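Local coordinates for protein multicopper oxidase type 1 (Nitrosomonas europaea, PDB 3G5W) that binds copper ions as a two-domain, laccase-like multicopper oxidase and probably uses them in oxidation-reduction chemistry, at residues A[138-143]-A[189-194]; A[168-173]-A[294-299]. All blocks are in the same frame, centred on the assembly; numbering follows the deposited sequence.

Overall arrangement
Going from the N terminus, the chain first builds the part of the fold that carries the mononuclear copper of His56, Cys104, His111 and Met117, then enters strand 137-146. Contact 1 closes a loop of 45 residues by laying strand 187-194 parallel to this strand in a six-stranded mixed sheet. Within that loop lies 168-173, at the end of edge strand 166-169, which pairs with the other side of strand 137-146. Contact 2 joins this turn to 294-299, far along the chain, so the two contacts cross. Their centres are about 9 Å apart, and Asn170 links them through Ile140 and Met142, fastening the late loop to the sheet.

Contact 1 (A[138-143]-A[189-194])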
# COMPACT_ATOMS: atom_id res chain seq x y z
N ASP A 138 22.68 -14.29 -3.20
CA ASP A 138 21.79 -13.34 -3.85
C ASP A 138 20.57 -14.11 -4.40
O ASP A 138 20.74 -15.11 -5.09
CB ASP A 138 22.57 -12.67 -4.99
CG ASP A 138 22.10 -11.26 -5.29
OD1 ASP A 138 20.94 -10.91 -4.98
OD2 ASP A 138 22.89 -10.48 -5.88
N TYR A 139 19.37 -13.63 -4.07
CA TYR A 139 18.11 -14.31 -4.39
C TYR A 139 17.10 -13.38 -5.08
O TYR A 139 16.93 -12.24 -4.66
CB TYR A 139 17.45 -14.84 -3.10
CG TYR A 139 18.20 -15.96 -2.43
CD1 TYR A 139 17.79 -17.28 -2.57
CD2 TYR A 139 19.33 -15.70 -1.65
CE1 TYR A 139 18.48 -18.32 -1.96
CE2 TYR A 139 20.03 -16.73 -1.03
CZ TYR A 139 19.61 -18.03 -1.20
OH TYR A 139 20.30 -19.05 -0.59
N ILE A 140 16.42 -13.89 -6.10
CA ILE A 140 15.39 -13.13 -6.80
C ILE A 140 14.03 -13.74 -6.46
O ILE A 140 13.84 -14.95 -6.66
CB ILE A 140 15.61 -13.15 -8.34
CG1 ILE A 140 16.93 -12.44 -8.70
CG2 ILE A 140 14.41 -12.52 -9.08
CD1 ILE A 140 17.40 -12.66 -10.12
N LEU A 141 13.13 -12.94 -5.90
CA LEU A 141 11.76 -13.37 -5.62
C LEU A 141 10.76 -12.48 -6.35
O LEU A 141 10.55 -11.32 -5.97
CB LEU A 141 11.42 -13.36 -4.11
CG LEU A 141 12.28 -13.71 -2.89
CD1 LEU A 141 11.45 -14.51 -1.89
CD2 LEU A 141 13.61 -14.39 -3.15
N MET A 142 10.14 -13.04 -7.39
CA MET A 142 9.13 -12.31 -8.16
C MET A 142 7.74 -12.71 -7.70
O MET A 142 7.38 -13.89 -7.73
CB MET A 142 9.32 -12.58 -9.66
CG MET A 142 10.74 -12.25 -10.15
SD MET A 142 10.96 -12.26 -11.95
CE MET A 142 10.17 -10.71 -12.38
N LEU A 143 6.96 -11.72 -7.26
CA LEU A 143 5.67 -11.96 -6.62
C LEU A 143 4.54 -11.72 -7.60
O LEU A 143 4.48 -10.66 -8.23
CB LEU A 143 5.50 -11.03 -5.41
CG LEU A 143 6.70 -10.98 -4.45
CD1 LEU A 143 6.54 -9.86 -3.42
CD2 LEU A 143 6.91 -12.34 -3.76
N ARG A 189 20.87 -11.30 0.15
CA ARG A 189 20.19 -10.19 -0.48
C ARG A 189 18.97 -10.78 -1.16
O ARG A 189 19.10 -11.60 -2.07
CB ARG A 189 21.13 -9.56 -1.50
CG ARG A 189 20.58 -8.36 -2.25
CD ARG A 189 21.67 -7.80 -3.16
NE ARG A 189 21.22 -6.60 -3.87
CZ ARG A 189 22.04 -5.67 -4.37
NH1 ARG A 189 21.53 -4.61 -4.99
NH2 ARG A 189 23.35 -5.79 -4.25
N LEU A 190 17.78 -10.39 -0.70
CA LEU A 190 16.54 -10.77 -1.35
C LEU A 190 16.07 -9.64 -2.26
O LEU A 190 15.74 -8.54 -1.81
CB LEU A 190 15.44 -11.09 -0.32
CG LEU A 190 15.75 -12.03 0.84
CD1 LEU A 190 14.54 -12.12 1.77
CD2 LEU A 190 16.18 -13.42 0.36
N ARG A 191 16.04 -9.93 -3.56
CA ARG A 191 15.60 -8.94 -4.54
C ARG A 191 14.11 -9.18 -4.81
O ARG A 191 13.74 -10.09 -5.55
CB ARG A 191 16.45 -9.05 -5.81
CG ARG A 191 17.96 -8.87 -5.57
CD ARG A 191 18.75 -9.04 -6.87
NE ARG A 191 20.20 -8.87 -6.70
CZ ARG A 191 20.90 -7.83 -7.13
NH1 ARG A 191 20.31 -6.82 -7.76
NH2 ARG A 191 22.22 -7.80 -6.93
N LEU A 192 13.26 -8.39 -4.15
CA LEU A 192 11.82 -8.56 -4.25
C LEU A 192 11.29 -7.73 -5.41
O LEU A 192 11.59 -6.55 -5.51
CB LEU A 192 11.12 -8.10 -2.94
CG LEU A 192 11.63 -8.65 -1.60
CD1 LEU A 192 10.81 -8.06 -0.45
CD2 LEU A 192 11.60 -10.18 -1.56
N ILE A 193 10.53 -8.37 -6.29
CA ILE A 193 9.96 -7.70 -7.46
C ILE A 193 8.44 -7.85 -7.44
O ILE A 193 7.92 -8.96 -7.38
CB ILE A 193 10.57 -8.22 -8.80
CG1 ILE A 193 12.11 -8.16 -8.75
CG2 ILE A 193 10.02 -7.40 -9.98
CD1 ILE A 193 12.84 -8.84 -9.92
N GLY A 194 7.74 -6.71 -7.44
CA GLY A 194 6.28 -6.69 -7.44
C GLY A 194 5.75 -6.86 -8.85
O GLY A 194 5.39 -5.89 -9.51
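At one end of this parallel pair of strands, in the cupredoxin-type sheet of a multicopper oxidase, Arg191 holds Asp138 in a side-on salt bridge. Its NE gives a bond of 2.8 Å to Asp138 OD1 and its NH2 one of 3.0 Å to OD2. Both oxygens use syn lone pairs, and the carboxylate and guanidinium planes lie 29° apart, nearly coplanar. Arginine suits the place because its extended chain reaches across to the neighbouring strand. Arg189 NE lies over a face of the Arg191 guanidinium; this crowding of like charges is probably eased by Asp138, Asp237 and Glu132, the last two in salt bridges with Arg189.

Five backbone bonds alternate along the strands, the shortest from Arg191 N to Tyr139 O at 2.7 Å. The parallel register puts directly paired side chains on the same face of the sheet. On the salt-bridge face, Ile193 touches Trp101 of strand 98-103, and its CD1 meets Ile140 CG2 (4.1 Å) and the paired Met142 CG (4.0 Å), all three chains pointing the same way. The paired Leu141 and Leu192 run side by side on the other face with Tyr139 and Leu190, Leu192 CD2 3.8 Å from Leu141 CG.

Contact 2 (A[168-173]-A[294-299]); sequences TINAKS and DFYYEE
The amide of Asn170 reaches from a tight turn to the backbone of Phe295, where ND2 donates to the carbonyl O at 2.9 Å. The bond is fairly straight (153° at the hydrogen), meets a lone pair in the carbonyl plane and leaves close to the plane of the amide. With CG anti to its own carbonyl carbon, Asn170 also sets ND2 3.6 Å from Tyr296 CD1, the amide tilted 56° to that ring.

Phe295 points the tip of its ring at the turn, CG anti to the backbone N (chi1 178°). There it approaches the peptide backbone, CZ standing 3.3 Å from Ile169 O. Lys172 meets the ring edge with its aliphatic part, CG lying 3.5 Å from Phe295 CE2, before its bent chain carries NZ away to the carbonyl of Val15. Lysine thus serves both an apolar and a polar neighbour. Ile169 brings CG2 to the edge of the Tyr296 ring, 3.8 Å from CE1, while Phe295 CD1 lies over a face of that ring.

A type I' turn from Ile169 to Lys172 places Asn170 and Ala171 at positive phi, a conformation asparagine tolerates well. A type I turn from Asp294 to Tyr297 is braced by Glu298, whose carboxylate accepts bonds from the backbone N of Asp294 and of Tyr296. The far end of the Tyr296 ring is tied down by a hydrogen bond from OH to Gln178 O.

Asn170 is fixed by strand 137-146 as well: OD1 accepts from Met142 N and ND2 also donates to Ile140 O. The turn follows edge strand 166-169, which lies beside strand 137-146. The 294-299 loop, between strands 269-274 and 306-308, is joined to strand 137-146 by a backbone hydrogen bond between Tyr296 and Ile140, and packs on Leu141 and Ile169 through the Tyr296 ring.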
# COMPACT_ATOMS: atom_id res chain seq x y z
N THR A 168 2.04 -16.49 -5.97
CA THR A 168 3.28 -17.23 -6.23
C THR A 168 4.56 -16.42 -5.98
O THR A 168 4.56 -15.20 -6.08
CB THR A 168 3.32 -17.79 -7.69
OG1 THR A 168 3.30 -16.71 -8.63
CG2 THR A 168 2.15 -18.75 -7.98
N ILE A 169 5.62 -17.13 -5.61
CA ILE A 169 7.00 -16.62 -5.72
C ILE A 169 7.62 -17.37 -6.90
O ILE A 169 7.66 -18.61 -6.89
CB ILE A 169 7.87 -16.92 -4.47
CG1 ILE A 169 7.23 -16.38 -3.19
CG2 ILE A 169 9.29 -16.33 -4.66
CD1 ILE A 169 7.92 -16.83 -1.89
N ASN A 170 8.06 -16.63 -7.92
CA ASN A 170 8.62 -17.24 -9.15
C ASN A 170 7.71 -18.34 -9.72
O ASN A 170 8.17 -19.43 -10.08
CB ASN A 170 10.04 -17.74 -8.92
CG ASN A 170 10.98 -16.64 -8.46
OD1 ASN A 170 10.67 -15.45 -8.60
ND2 ASN A 170 12.13 -17.02 -7.90
N ALA A 171 6.42 -18.03 -9.77
CA ALA A 171 5.40 -18.89 -10.39
C ALA A 171 5.13 -20.22 -9.68
O ALA A 171 4.51 -21.11 -10.28
CB ALA A 171 5.71 -19.12 -11.88
N LYS A 172 5.56 -20.36 -8.43
CA LYS A 172 5.10 -21.47 -7.57
C LYS A 172 4.46 -20.98 -6.27
O LYS A 172 4.89 -19.99 -5.69
CB LYS A 172 6.23 -22.45 -7.23
CG LYS A 172 6.93 -23.07 -8.44
CD LYS A 172 5.97 -23.83 -9.36
CE LYS A 172 5.84 -25.29 -8.99
NZ LYS A 172 5.66 -26.11 -10.24
N SER A 173 3.43 -21.70 -5.82
CA SER A 173 2.88 -21.48 -4.49
C SER A 173 3.46 -22.49 -3.51
O SER A 173 3.79 -23.62 -3.88
CB SER A 173 1.35 -21.62 -4.51
OG SER A 173 0.75 -20.77 -5.48
N ASP A 294 18.68 -23.26 -7.66
CA ASP A 294 18.44 -22.21 -8.66
C ASP A 294 16.97 -21.75 -8.82
O ASP A 294 16.63 -21.09 -9.81
CB ASP A 294 19.03 -22.60 -10.02
CG ASP A 294 19.64 -21.41 -10.76
OD1 ASP A 294 19.97 -20.40 -10.12
OD2 ASP A 294 19.80 -21.50 -12.00
N PHE A 295 16.11 -22.09 -7.85
CA PHE A 295 14.71 -21.66 -7.88
C PHE A 295 14.55 -20.14 -7.67
O PHE A 295 13.51 -19.55 -8.01
CB PHE A 295 13.87 -22.44 -6.86
CG PHE A 295 12.43 -22.00 -6.81
CD1 PHE A 295 11.97 -21.15 -5.80
CD2 PHE A 295 11.54 -22.39 -7.81
CE1 PHE A 295 10.65 -20.72 -5.76
CE2 PHE A 295 10.21 -21.96 -7.78
CZ PHE A 295 9.77 -21.12 -6.76
N TYR A 296 15.58 -19.51 -7.10
CA TYR A 296 15.61 -18.05 -6.96
C TYR A 296 16.73 -17.46 -7.82
O TYR A 296 17.17 -16.34 -7.61
CB TYR A 296 15.77 -17.63 -5.48
CG TYR A 296 14.70 -18.22 -4.60
CD1 TYR A 296 13.42 -17.67 -4.55
CD2 TYR A 296 14.96 -19.35 -3.82
CE1 TYR A 296 12.42 -18.22 -3.76
CE2 TYR A 296 13.96 -19.91 -3.02
CZ TYR A 296 12.70 -19.34 -3.00
OH TYR A 296 11.71 -19.87 -2.23
N TYR A 297 17.17 -18.24 -8.82
CA TYR A 297 18.30 -17.88 -9.68
C TYR A 297 19.58 -17.68 -8.87
O TYR A 297 20.51 -17.02 -9.34
CB TYR A 297 18.00 -16.62 -10.51
CG TYR A 297 17.24 -16.85 -11.79
CD1 TYR A 297 17.69 -17.78 -12.74
CD2 TYR A 297 16.10 -16.12 -12.08
CE1 TYR A 297 17.00 -17.98 -13.94
CE2 TYR A 297 15.40 -16.31 -13.28
CZ TYR A 297 15.86 -17.24 -14.20
OH TYR A 297 15.17 -17.44 -15.38
N GLU A 298 19.64 -18.26 -7.67
CA GLU A 298 20.78 -18.04 -6.78
C GLU A 298 22.06 -18.71 -7.29
O GLU A 298 23.16 -18.25 -6.98
CB GLU A 298 20.45 -18.48 -5.34
CG GLU A 298 20.53 -19.97 -5.06
CD GLU A 298 19.27 -20.75 -5.44
OE1 GLU A 298 19.27 -21.98 -5.21
OE2 GLU A 298 18.29 -20.16 -5.96
N GLU A 299 21.92 -19.78 -8.07
CA GLU A 299 23.09 -20.42 -8.70
C GLU A 299 23.48 -19.73 -10.01
O GLU A 299 24.66 -19.53 -10.28
CB GLU A 299 22.87 -21.92 -8.91
CG GLU A 299 22.60 -22.73 -7.63
CD GLU A 299 23.72 -22.60 -6.59
OE1 GLU A 299 23.40 -22.36 -5.40
OE2 GLU A 299 24.90 -22.73 -6.96